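PDB 5ZCG: probable protein phosphatase 2C 50 from Oryza sativa subsp. japonica, which probably removes phosphate from serine and threonine residues of proteins as a magnesium-dependent phosphatase of the PP2C family. Local coordinates for residues G143-V148 with G162-V167; C243-S248 with E259-A264; D249-V254 with R302-K307. The protein carries 5 engineered substitutions. All blocks are in the same frame, centred on the assembly; numbering follows the deposited sequence.

Contact 1: G143-V148 with G162-V167; sequences GSTAVV and GDSRIV
Val147, Thr145 and Ser164 carry this buried contact: 143-148 lies in one beta sheet, and 162-167 is where the chain passes from that sheet into the other. The hydroxyls of Thr145 and Ser164 meet tip to tip, OG1 to OG at 2.7 Å, a hydrogen bond whose direction is open. Thr145 places OG1 between its backbone N and carbonyl carbon (chi1 79°), and the same oxygen is bonded to the backbone N of Asp61, a magnesium ligand. CG2, anti to the carbonyl carbon and beside the backbone N, lies 3.6 Å from OD1 of Asp163. An alanine here would remove the hydroxyl that joins Ser164 and Asp61 and the methyl beside Asp163, and would probably loosen the packing behind the metal site. Val147 straddles two residues: CG1 rests on CB of Ser164 at 3.6 Å, while CG2, anti to the backbone N, meets CG2 of Ile166, also at 3.6 Å, the two side chains crossing obliquely. Gly162 backs onto Thr145, and a CB there would collide with Thr145 CB. Polar near the magnesium and aliphatic farther along, the pairing belongs to the two-sheet beta sandwich of PP2C phosphatases, whose metal site lies at one end.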
ATOM      1  N   GLY A 143       2.804  -1.454  -3.286  1.00 27.04           N
ATOM      2  CA  GLY A 143       1.517  -0.799  -3.179  1.00 25.77           C
ATOM      3  C   GLY A 143       1.627   0.582  -2.571  1.00 29.90           C
ATOM      4  O   GLY A 143       2.720   1.087  -2.293  1.00 27.01           O
ATOM      5  N   SER A 144       0.465   1.195  -2.357  1.00 27.07           N
ATOM      6  CA  SER A 144       0.441   2.501  -1.723  1.00 27.38           C
ATOM      7  C   SER A 144      -0.957   2.780  -1.195  1.00 27.63           C
ATOM      8  O   SER A 144      -1.949   2.283  -1.734  1.00 26.73           O
ATOM      9  CB  SER A 144       0.866   3.604  -2.696  1.00 26.94           C
ATOM     10  OG  SER A 144       0.675   4.884  -2.117  1.00 27.45           O
ATOM     11  N   THR A 145      -1.018   3.554  -0.116  1.00 24.73           N
ATOM     12  CA  THR A 145      -2.275   4.172   0.254  1.00 21.86           C
ATOM     13  C   THR A 145      -2.536   5.355  -0.663  1.00 24.40           C
ATOM     14  O   THR A 145      -1.670   5.787  -1.429  1.00 25.41           O
ATOM     15  CB  THR A 145      -2.259   4.651   1.701  1.00 25.10           C
ATOM     16  OG1 THR A 145      -1.554   5.902   1.784  1.00 28.26           O
ATOM     17  CG2 THR A 145      -1.567   3.636   2.580  1.00 22.55           C
ATOM     18  N   ALA A 146      -3.751   5.883  -0.577  1.00 22.72           N
ATOM     19  CA  ALA A 146      -4.123   7.069  -1.335  1.00 26.25           C
ATOM     20  C   ALA A 146      -5.209   7.771  -0.540  1.00 26.49           C
ATOM     21  O   ALA A 146      -6.331   7.268  -0.455  1.00 29.32           O
ATOM     22  CB  ALA A 146      -4.609   6.707  -2.741  1.00 19.81           C
ATOM     23  N   VAL A 147      -4.884   8.911   0.057  1.00 25.30           N
ATOM     24  CA  VAL A 147      -5.895   9.756   0.673  1.00 27.32           C
ATOM     25  C   VAL A 147      -5.859  11.083  -0.069  1.00 29.23           C
ATOM     26  O   VAL A 147      -4.815  11.746  -0.124  1.00 32.26           O
ATOM     27  CB  VAL A 147      -5.682   9.922   2.193  1.00 32.03           C
ATOM     28  CG1 VAL A 147      -4.304  10.481   2.525  1.00 26.49           C
ATOM     29  CG2 VAL A 147      -6.786  10.776   2.803  1.00 35.01           C
ATOM     30  N   VAL A 148      -6.971  11.433  -0.712  1.00 28.70           N
ATOM     31  CA  VAL A 148      -7.011  12.636  -1.527  1.00 27.67           C
ATOM     32  C   VAL A 148      -8.189  13.495  -1.096  1.00 27.01           C
ATOM     33  O   VAL A 148      -9.233  12.999  -0.659  1.00 28.19           O
ATOM     34  CB  VAL A 148      -7.075  12.325  -3.046  1.00 28.65           C
ATOM     35  CG1 VAL A 148      -6.063  11.234  -3.421  1.00 24.92           C
ATOM     36  CG2 VAL A 148      -8.479  11.942  -3.473  1.00 33.52           C
ATOM     37  N   GLY A 162      -6.891   2.982   2.154  1.00 31.13           N
ATOM     38  CA  GLY A 162      -5.742   2.580   2.950  1.00 30.18           C
ATOM     39  C   GLY A 162      -5.775   3.108   4.370  1.00 32.83           C
ATOM     40  O   GLY A 162      -6.845   3.465   4.876  1.00 32.58           O
ATOM     41  N   ASP A 163      -4.619   3.167   5.036  1.00 31.54           N
ATOM     42  CA  ASP A 163      -4.563   3.611   6.424  1.00 32.01           C
ATOM     43  C   ASP A 163      -3.898   4.972   6.592  1.00 32.77           C
ATOM     44  O   ASP A 163      -3.532   5.338   7.714  1.00 34.89           O
ATOM     45  CB  ASP A 163      -3.871   2.566   7.307  1.00 32.81           C
ATOM     46  CG  ASP A 163      -2.450   2.269   6.876  1.00 37.26           C
ATOM     47  OD1 ASP A 163      -1.869   3.039   6.083  1.00 35.29           O
ATOM     48  OD2 ASP A 163      -1.911   1.236   7.329  1.00 42.78           O
ATOM     49  N   SER A 164      -3.709   5.722   5.512  1.00 29.52           N
ATOM     50  CA  SER A 164      -3.490   7.143   5.685  1.00 28.32           C
ATOM     51  C   SER A 164      -4.820   7.793   6.069  1.00 34.35           C
ATOM     52  O   SER A 164      -5.893   7.179   5.979  1.00 32.74           O
ATOM     53  CB  SER A 164      -2.913   7.763   4.415  1.00 30.17           C
ATOM     54  OG  SER A 164      -1.648   7.207   4.090  1.00 28.11           O
ATOM     55  N   ARG A 165      -4.756   9.043   6.517  1.00 31.55           N
ATOM     56  CA  ARG A 165      -5.946   9.664   7.077  1.00 31.82           C
ATOM     57  C   ARG A 165      -5.954  11.160   6.797  1.00 35.39           C
ATOM     58  O   ARG A 165      -4.904  11.807   6.726  1.00 34.73           O
ATOM     59  CB  ARG A 165      -6.033   9.392   8.582  1.00 32.39           C
ATOM     60  CG  ARG A 165      -7.334   9.802   9.240  1.00 31.54           C
ATOM     61  CD  ARG A 165      -7.201   9.702  10.748  1.00 31.92           C
ATOM     62  NE  ARG A 165      -6.796   8.358  11.160  1.00 31.61           N
ATOM     63  CZ  ARG A 165      -6.221   8.073  12.323  1.00 31.83           C
ATOM     64  NH1 ARG A 165      -5.978   9.038  13.199  1.00 29.52           N
ATOM     65  NH2 ARG A 165      -5.890   6.820  12.611  1.00 29.71           N
ATOM     66  N   ILE A 166      -7.158  11.701   6.620  1.00 35.61           N
ATOM     67  CA  ILE A 166      -7.372  13.139   6.539  1.00 33.34           C
ATOM     68  C   ILE A 166      -8.333  13.543   7.647  1.00 32.42           C
ATOM     69  O   ILE A 166      -9.331  12.861   7.903  1.00 34.37           O
ATOM     70  CB  ILE A 166      -7.909  13.577   5.162  1.00 34.30           C
ATOM     71  CG1 ILE A 166      -8.275  15.062   5.196  1.00 35.00           C
ATOM     72  CG2 ILE A 166      -9.099  12.736   4.768  1.00 32.93           C
ATOM     73  CD1 ILE A 166      -8.607  15.643   3.853  1.00 37.01           C
ATOM     74  N   VAL A 167      -8.011  14.638   8.325  1.00 29.87           N
ATOM     75  CA  VAL A 167      -8.817  15.152   9.422  1.00 34.76           C
ATOM     76  C   VAL A 167      -9.122  16.615   9.140  1.00 38.58           C
ATOM     77  O   VAL A 167      -8.275  17.350   8.619  1.00 39.38           O
ATOM     78  CB  VAL A 167      -8.104  14.983  10.784  1.00 35.75           C
ATOM     79  CG1 VAL A 167      -8.978  15.499  11.919  1.00 36.36           C
ATOM     80  CG2 VAL A 167      -7.752  13.524  11.016  1.00 35.09           C
TER

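Contact 2: C243-S248 with E259-A264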
ATOM      1  N   CYS A 243      -8.714  24.195   9.098  1.00 35.83           N
ATOM      2  CA  CYS A 243      -7.728  23.622   8.193  1.00 38.40           C
ATOM      3  C   CYS A 243      -8.030  22.146   7.984  1.00 38.03           C
ATOM      4  O   CYS A 243      -8.817  21.534   8.713  1.00 39.04           O
ATOM      5  CB  CYS A 243      -6.307  23.794   8.742  1.00 45.10           C
ATOM      6  SG  CYS A 243      -6.091  23.172  10.430  1.00 46.72           S
ATOM      7  N   LEU A 244      -7.365  21.582   6.979  1.00 35.44           N
ATOM      8  CA  LEU A 244      -7.373  20.160   6.675  1.00 35.89           C
ATOM      9  C   LEU A 244      -5.984  19.599   6.931  1.00 35.97           C
ATOM     10  O   LEU A 244      -4.982  20.251   6.619  1.00 39.22           O
ATOM     11  CB  LEU A 244      -7.750  19.898   5.212  1.00 34.31           C
ATOM     12  CG  LEU A 244      -9.214  19.931   4.785  1.00 35.66           C
ATOM     13  CD1 LEU A 244      -9.315  19.593   3.310  1.00 33.28           C
ATOM     14  CD2 LEU A 244     -10.042  18.976   5.617  1.00 34.88           C
ATOM     15  N   ILE A 245      -5.925  18.385   7.473  1.00 36.37           N
ATOM     16  CA  ILE A 245      -4.665  17.692   7.725  1.00 36.57           C
ATOM     17  C   ILE A 245      -4.715  16.354   7.001  1.00 35.84           C
ATOM     18  O   ILE A 245      -5.483  15.462   7.382  1.00 36.36           O
ATOM     19  CB  ILE A 245      -4.403  17.488   9.224  1.00 35.67           C
ATOM     20  CG1 ILE A 245      -4.269  18.836   9.937  1.00 36.74           C
ATOM     21  CG2 ILE A 245      -3.155  16.631   9.433  1.00 31.70           C
ATOM     22  CD1 ILE A 245      -4.733  18.803  11.378  1.00 38.61           C
ATOM     23  N   LEU A 246      -3.898  16.209   5.961  1.00 30.36           N
ATOM     24  CA  LEU A 246      -3.683  14.927   5.308  1.00 28.48           C
ATOM     25  C   LEU A 246      -2.324  14.400   5.743  1.00 30.92           C
ATOM     26  O   LEU A 246      -1.348  15.152   5.759  1.00 31.88           O
ATOM     27  CB  LEU A 246      -3.729  15.063   3.784  1.00 29.67           C
ATOM     28  CG  LEU A 246      -4.964  15.684   3.130  1.00 30.82           C
ATOM     29  CD1 LEU A 246      -4.816  17.201   3.005  1.00 25.31           C
ATOM     30  CD2 LEU A 246      -5.199  15.049   1.760  1.00 32.84           C
ATOM     31  N   ALA A 247      -2.258  13.127   6.118  1.00 27.22           N
ATOM     32  CA  ALA A 247      -0.972  12.607   6.548  1.00 28.39           C
ATOM     33  C   ALA A 247      -0.960  11.093   6.454  1.00 26.35           C
ATOM     34  O   ALA A 247      -1.989  10.433   6.622  1.00 23.77           O
ATOM     35  CB  ALA A 247      -0.626  13.051   7.979  1.00 27.37           C
ATOM     36  N   SER A 248       0.230  10.554   6.200  1.00 32.42           N
ATOM     37  CA  SER A 248       0.441   9.119   6.280  1.00 33.67           C
ATOM     38  C   SER A 248       0.442   8.682   7.740  1.00 34.26           C
ATOM     39  O   SER A 248       0.482   9.500   8.662  1.00 31.69           O
ATOM     40  CB  SER A 248       1.760   8.733   5.609  1.00 29.95           C
ATOM     41  OG  SER A 248       2.850   9.423   6.196  1.00 32.74           O
ATOM     42  N   GLU A 259      -4.770  16.253  18.847  1.00 47.06           N
ATOM     43  CA  GLU A 259      -3.499  16.959  18.974  1.00 48.93           C
ATOM     44  C   GLU A 259      -3.064  17.542  17.638  1.00 47.77           C
ATOM     45  O   GLU A 259      -2.553  18.666  17.585  1.00 49.12           O
ATOM     46  CB  GLU A 259      -2.423  16.026  19.528  1.00 52.60           C
ATOM     47  CG  GLU A 259      -1.104  16.736  19.825  1.00 57.95           C
ATOM     48  CD  GLU A 259      -0.149  15.900  20.662  1.00 63.16           C
ATOM     49  OE1 GLU A 259      -0.147  14.658  20.520  1.00 64.09           O
ATOM     50  OE2 GLU A 259       0.605  16.492  21.462  1.00 67.16           O
ATOM     51  N   ALA A 260      -3.258  16.789  16.549  1.00 43.28           N
ATOM     52  CA  ALA A 260      -2.895  17.289  15.228  1.00 41.21           C
ATOM     53  C   ALA A 260      -3.688  18.540  14.876  1.00 40.62           C
ATOM     54  O   ALA A 260      -3.120  19.526  14.390  1.00 42.94           O
ATOM     55  CB  ALA A 260      -3.105  16.199  14.177  1.00 40.03           C
ATOM     56  N   CYS A 261      -5.002  18.526  15.128  1.00 36.47           N
ATOM     57  CA  CYS A 261      -5.822  19.695  14.820  1.00 36.22           C
ATOM     58  C   CYS A 261      -5.401  20.902  15.648  1.00 40.00           C
ATOM     59  O   CYS A 261      -5.228  22.010  15.116  1.00 46.31           O
ATOM     60  CB  CYS A 261      -7.297  19.370  15.049  1.00 38.08           C
ATOM     61  SG  CYS A 261      -8.012  18.347  13.750  1.00 43.91           S
ATOM     62  N   LYS A 262      -5.235  20.709  16.959  1.00 37.63           N
ATOM     63  CA  LYS A 262      -4.831  21.819  17.820  1.00 41.20           C
ATOM     64  C   LYS A 262      -3.496  22.404  17.371  1.00 39.18           C
ATOM     65  O   LYS A 262      -3.370  23.621  17.176  1.00 39.88           O
ATOM     66  CB  LYS A 262      -4.768  21.350  19.274  1.00 40.28           C
ATOM     67  CG  LYS A 262      -6.142  21.070  19.867  1.00 48.47           C
ATOM     68  CD  LYS A 262      -6.080  20.669  21.335  1.00 58.75           C
ATOM     69  CE  LYS A 262      -7.439  20.177  21.811  1.00 63.56           C
ATOM     70  NZ  LYS A 262      -8.548  21.013  21.254  1.00 64.50           N
ATOM     71  N   VAL A 263      -2.497  21.541  17.169  1.00 34.20           N
ATOM     72  CA  VAL A 263      -1.169  22.005  16.784  1.00 35.60           C
ATOM     73  C   VAL A 263      -1.227  22.755  15.458  1.00 37.21           C
ATOM     74  O   VAL A 263      -0.665  23.845  15.324  1.00 40.29           O
ATOM     75  CB  VAL A 263      -0.185  20.820  16.727  1.00 36.18           C
ATOM     76  CG1 VAL A 263       1.056  21.201  15.942  1.00 34.61           C
ATOM     77  CG2 VAL A 263       0.199  20.378  18.139  1.00 41.88           C
ATOM     78  N   ALA A 264      -1.929  22.199  14.463  1.00 37.30           N
ATOM     79  CA  ALA A 264      -1.956  22.829  13.145  1.00 34.86           C
ATOM     80  C   ALA A 264      -2.608  24.203  13.202  1.00 34.07           C
ATOM     81  O   ALA A 264      -2.058  25.190  12.687  1.00 38.87           O
ATOM     82  CB  ALA A 264      -2.684  21.923  12.144  1.00 30.83           C
TER
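Strand 243-247 supplies the long side chain, Ile245, and 259-264 answers with Ala260, Cys261 and Ala264. Ile245 sets CG1 anti to its carbonyl carbon, and chi2, at 149°, is turned some 30° from fully extended. CD1 is thereby carried onto the helix, where it lies over the backbone, 3.5 Å from O of Ala260 and 3.7 Å from CA of Cys261. The same methyl meets CB of Ala264 at 3.8 Å and, less closely, SG of Cys261 at 4.1 Å. Cys261 holds that sulfur beside its own backbone N, and SG also packs on Val167 and Cys169 of the adjoining strand. Cys243 puts SG between its backbone N and carbonyl carbon (chi1 53°), which brings it to 4.0 Å from CB of Ala264. That CB is thus touched by both Cys243 and Ile245, one turn of helix beyond Ala260. The axes approach to 9.3 Å at 126°, so the helix segment crosses this strand obliquely, nearer antiparallel than parallel. No hydrogen bond links the segments, and the Ala260 carbonyl beneath CD1 already accepts from Ala264 N; between these two segments, contact therefore rests on van der Waals packing, with no polar bond to fix it.

Contact 3: D249-V254 with R302-K307; sequences DGLWDV and RLALKK. With MG (magnesium ion), chain E.
Ala304 is the buried centre of the meeting between 249-254 and 302-307, its methyl received by three residues of the short helix and the loop after it. CB sits 3.7 Å from the carbonyl O of Gly250, which accepts a hydrogen bond from Ser309 OG, and 3.9 Å from CD1 of Leu251, with CG2 of Val254 close by at 4.0 Å. Leu251 sets CG anti to the backbone N (chi1 178°) and, although its CB bond points aside, brings CD1 to Ala304 on helix 291-306. Val254 instead points straight across, CG2 held between its backbone N and carbonyl carbon and lying against both CA and O of Ala304. Because Ala304 presents only a methyl, the two backbones can come near, and the CA atoms of Leu251 and Ala304 are 5.5 Å apart.

Toward solvent the fit loosens. Exposed Lys307, just past the end of its helix, bends at chi3 (33°) so that its amine reaches back to the carbonyl O of Val254, a weak hydrogen bond with NZ to O at 3.2 Å. The amine has a second, long and weak partner in Glu259.

Asp249, at the other end of 249-254, faces magnesium rather than the helix. Its OD1 binds the ion at 2.1 Å, while OD2 accepts a hydrogen bond from a metal-bound water at 2.6 Å, fixing the rotation of the carboxylate; Asp61 and Asp311 bind the same ion. The metal would probably acidify this water, and the bond to OD2 would help hold its orientation. The chemistry thus divides along 249-254: ionic at the metal, mainly apolar at Ala304, weakly polar at the surface.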
ATOM      1  N   ASP A 249       0.404   7.364   7.951  1.00 36.68           N
ATOM      2  CA  ASP A 249       0.369   6.849   9.315  1.00 31.40           C
ATOM      3  C   ASP A 249       1.628   7.194  10.102  1.00 33.56           C
ATOM      4  O   ASP A 249       1.638   7.019  11.324  1.00 31.19           O
ATOM      5  CB  ASP A 249       0.137   5.333   9.310  1.00 27.08           C
ATOM      6  CG  ASP A 249       1.204   4.571   8.537  1.00 28.93           C
ATOM      7  OD1 ASP A 249       2.101   5.203   7.942  1.00 28.49           O
ATOM      8  OD2 ASP A 249       1.138   3.321   8.517  1.00 32.91           O
ATOM      9  N   GLY A 250       2.683   7.676   9.440  1.00 36.08           N
ATOM     10  CA  GLY A 250       3.836   8.185  10.166  1.00 33.59           C
ATOM     11  C   GLY A 250       3.477   9.273  11.159  1.00 36.61           C
ATOM     12  O   GLY A 250       4.168   9.455  12.169  1.00 34.06           O
ATOM     13  N   LEU A 251       2.412  10.025  10.883  1.00 35.13           N
ATOM     14  CA  LEU A 251       1.880  10.979  11.853  1.00 38.54           C
ATOM     15  C   LEU A 251       0.883  10.309  12.799  1.00 36.82           C
ATOM     16  O   LEU A 251       1.072  10.325  14.021  1.00 34.00           O
ATOM     17  CB  LEU A 251       1.218  12.161  11.132  1.00 32.29           C
ATOM     18  CG  LEU A 251       0.571  13.206  12.047  1.00 32.42           C
ATOM     19  CD1 LEU A 251       1.609  13.774  13.016  1.00 28.67           C
ATOM     20  CD2 LEU A 251      -0.083  14.335  11.251  1.00 26.64           C
ATOM     21  N   TRP A 252      -0.156   9.681  12.237  1.00 30.59           N
ATOM     22  CA  TRP A 252      -1.292   9.208  13.023  1.00 32.91           C
ATOM     23  C   TRP A 252      -0.947   8.045  13.941  1.00 38.16           C
ATOM     24  O   TRP A 252      -1.699   7.780  14.885  1.00 40.03           O
ATOM     25  CB  TRP A 252      -2.441   8.803  12.093  1.00 33.76           C
ATOM     26  CG  TRP A 252      -2.820   9.862  11.092  1.00 37.31           C
ATOM     27  CD1 TRP A 252      -2.758   9.765   9.732  1.00 39.64           C
ATOM     28  CD2 TRP A 252      -3.319  11.176  11.378  1.00 38.30           C
ATOM     29  NE1 TRP A 252      -3.189  10.937   9.151  1.00 40.54           N
ATOM     30  CE2 TRP A 252      -3.537  11.820  10.141  1.00 40.66           C
ATOM     31  CE3 TRP A 252      -3.603  11.872  12.558  1.00 38.83           C
ATOM     32  CZ2 TRP A 252      -4.022  13.124  10.052  1.00 41.41           C
ATOM     33  CZ3 TRP A 252      -4.086  13.166  12.467  1.00 41.53           C
ATOM     34  CH2 TRP A 252      -4.289  13.778  11.223  1.00 40.40           C
ATOM     35  N   ASP A 253       0.161   7.342  13.698  1.00 37.79           N
ATOM     36  CA  ASP A 253       0.547   6.273  14.615  1.00 39.43           C
ATOM     37  C   ASP A 253       0.902   6.819  15.995  1.00 38.18           C
ATOM     38  O   ASP A 253       0.673   6.140  17.002  1.00 38.53           O
ATOM     39  CB  ASP A 253       1.709   5.467  14.034  1.00 38.55           C
ATOM     40  CG  ASP A 253       1.254   4.454  12.987  1.00 41.55           C
ATOM     41  OD1 ASP A 253       0.056   4.090  12.982  1.00 40.25           O
ATOM     42  OD2 ASP A 253       2.091   4.026  12.164  1.00 42.66           O
ATOM     43  N   VAL A 254       1.433   8.038  16.070  1.00 37.22           N
ATOM     44  CA  VAL A 254       1.898   8.603  17.333  1.00 38.87           C
ATOM     45  C   VAL A 254       1.181   9.887  17.724  1.00 39.51           C
ATOM     46  O   VAL A 254       1.385  10.366  18.848  1.00 38.90           O
ATOM     47  CB  VAL A 254       3.421   8.851  17.309  1.00 38.15           C
ATOM     48  CG1 VAL A 254       4.173   7.535  17.099  1.00 40.91           C
ATOM     49  CG2 VAL A 254       3.775   9.878  16.231  1.00 27.00           C
ATOM     50  N   ARG A 302       7.885  17.319  12.704  1.00 37.20           N
ATOM     51  CA  ARG A 302       8.885  17.258  13.758  1.00 44.70           C
ATOM     52  C   ARG A 302       8.304  16.695  15.050  1.00 43.26           C
ATOM     53  O   ARG A 302       8.997  15.972  15.777  1.00 46.03           O
ATOM     54  CB  ARG A 302       9.492  18.646  13.991  1.00 48.15           C
ATOM     55  CG  ARG A 302      10.686  18.946  13.096  1.00 54.80           C
ATOM     56  CD  ARG A 302      10.651  20.363  12.549  1.00 60.81           C
ATOM     57  NE  ARG A 302      10.057  21.312  13.489  1.00 68.42           N
ATOM     58  CZ  ARG A 302       9.778  22.580  13.194  1.00 70.95           C
ATOM     59  NH1 ARG A 302      10.044  23.056  11.985  1.00 70.36           N
ATOM     60  NH2 ARG A 302       9.240  23.375  14.110  1.00 73.06           N
ATOM     61  N   LEU A 303       7.034  16.989  15.334  1.00 44.19           N
ATOM     62  CA  LEU A 303       6.359  16.414  16.489  1.00 43.65           C
ATOM     63  C   LEU A 303       6.311  14.899  16.393  1.00 45.28           C
ATOM     64  O   LEU A 303       6.656  14.193  17.349  1.00 45.17           O
ATOM     65  CB  LEU A 303       4.937  16.974  16.585  1.00 43.13           C
ATOM     66  CG  LEU A 303       4.034  16.391  17.670  1.00 39.45           C
ATOM     67  CD1 LEU A 303       4.743  16.422  19.029  1.00 44.43           C
ATOM     68  CD2 LEU A 303       2.714  17.139  17.723  1.00 35.39           C
ATOM     69  N   ALA A 304       5.883  14.381  15.234  1.00 40.09           N
ATOM     70  CA  ALA A 304       5.844  12.936  15.049  1.00 36.93           C
ATOM     71  C   ALA A 304       7.225  12.330  15.255  1.00 40.57           C
ATOM     72  O   ALA A 304       7.363  11.276  15.887  1.00 35.83           O
ATOM     73  CB  ALA A 304       5.305  12.587  13.661  1.00 29.63           C
ATOM     74  N   LEU A 305       8.261  12.981  14.724  1.00 44.82           N
ATOM     75  CA  LEU A 305       9.618  12.492  14.947  1.00 45.48           C
ATOM     76  C   LEU A 305       9.952  12.457  16.434  1.00 50.14           C
ATOM     77  O   LEU A 305      10.486  11.463  16.940  1.00 52.05           O
ATOM     78  CB  LEU A 305      10.619  13.366  14.193  1.00 47.50           C
ATOM     79  CG  LEU A 305      10.896  12.965  12.746  1.00 46.28           C
ATOM     80  CD1 LEU A 305      11.896  13.915  12.102  1.00 49.14           C
ATOM     81  CD2 LEU A 305      11.394  11.535  12.686  1.00 42.95           C
ATOM     82  N   LYS A 306       9.618  13.532  17.157  1.00 50.43           N
ATOM     83  CA  LYS A 306       9.947  13.620  18.578  1.00 48.86           C
ATOM     84  C   LYS A 306       9.239  12.550  19.404  1.00 48.08           C
ATOM     85  O   LYS A 306       9.779  12.098  20.419  1.00 49.84           O
ATOM     86  CB  LYS A 306       9.603  15.015  19.102  1.00 50.60           C
ATOM     87  CG  LYS A 306      10.056  15.303  20.537  1.00 54.63           C
ATOM     88  CD  LYS A 306      11.569  15.195  20.704  1.00 57.49           C
ATOM     89  CE  LYS A 306      11.988  15.602  22.116  1.00 58.91           C
ATOM     90  NZ  LYS A 306      13.433  15.347  22.392  1.00 60.90           N
ATOM     91  N   LYS A 307       8.036  12.144  19.005  1.00 44.60           N
ATOM     92  CA  LYS A 307       7.273  11.165  19.770  1.00 44.49           C
ATOM     93  C   LYS A 307       7.586   9.729  19.371  1.00 39.92           C
ATOM     94  O   LYS A 307       6.869   8.806  19.780  1.00 34.85           O
ATOM     95  CB  LYS A 307       5.774  11.434  19.650  1.00 44.56           C
ATOM     96  CG  LYS A 307       5.400  12.891  19.898  1.00 50.44           C
ATOM     97  CD  LYS A 307       3.915  13.078  20.204  1.00 54.21           C
ATOM     98  CE  LYS A 307       3.317  11.902  20.969  1.00 51.67           C
ATOM     99  NZ  LYS A 307       1.927  12.211  21.423  1.00 48.18           N
TER
HETATM  100 MG    MG E 401       3.659   4.669   6.698  1.00 24.70          MG
HETATM  101  O   HOH W   1       3.206   2.842   6.980  1.00 29.30           O
HETATM  102  O   HOH W   2       5.186   3.756   5.668  1.00 29.73           O
HETATM  103  O   HOH W   3       4.237   6.676   6.370  1.00 27.11           O

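Contact 1 lies nearest the centre of the chain, between the two sheets; contact 2 covers the outer face of one of them, and contact 3 is farther out, the only one in which an exposed residue takes part. Contacts 1 and 2 share neighbouring strands 165-170 and 241-247, joined by backbone hydrogen bonds such as Ile245 with Val167. Strand 241-247 leads into helix 249-252, whose Trp252 packs on Val167 of contact 1 and on Ile245 and Ala260 of contact 2, so joining the three. Contact 2 has no polar bond; contact 1 adds a hydroxyl pair near the metal, contact 3 a weak lysine bond at the surface and a metal ligand, Asp249, whose carboxylate lies close to Asp163 as a like charge.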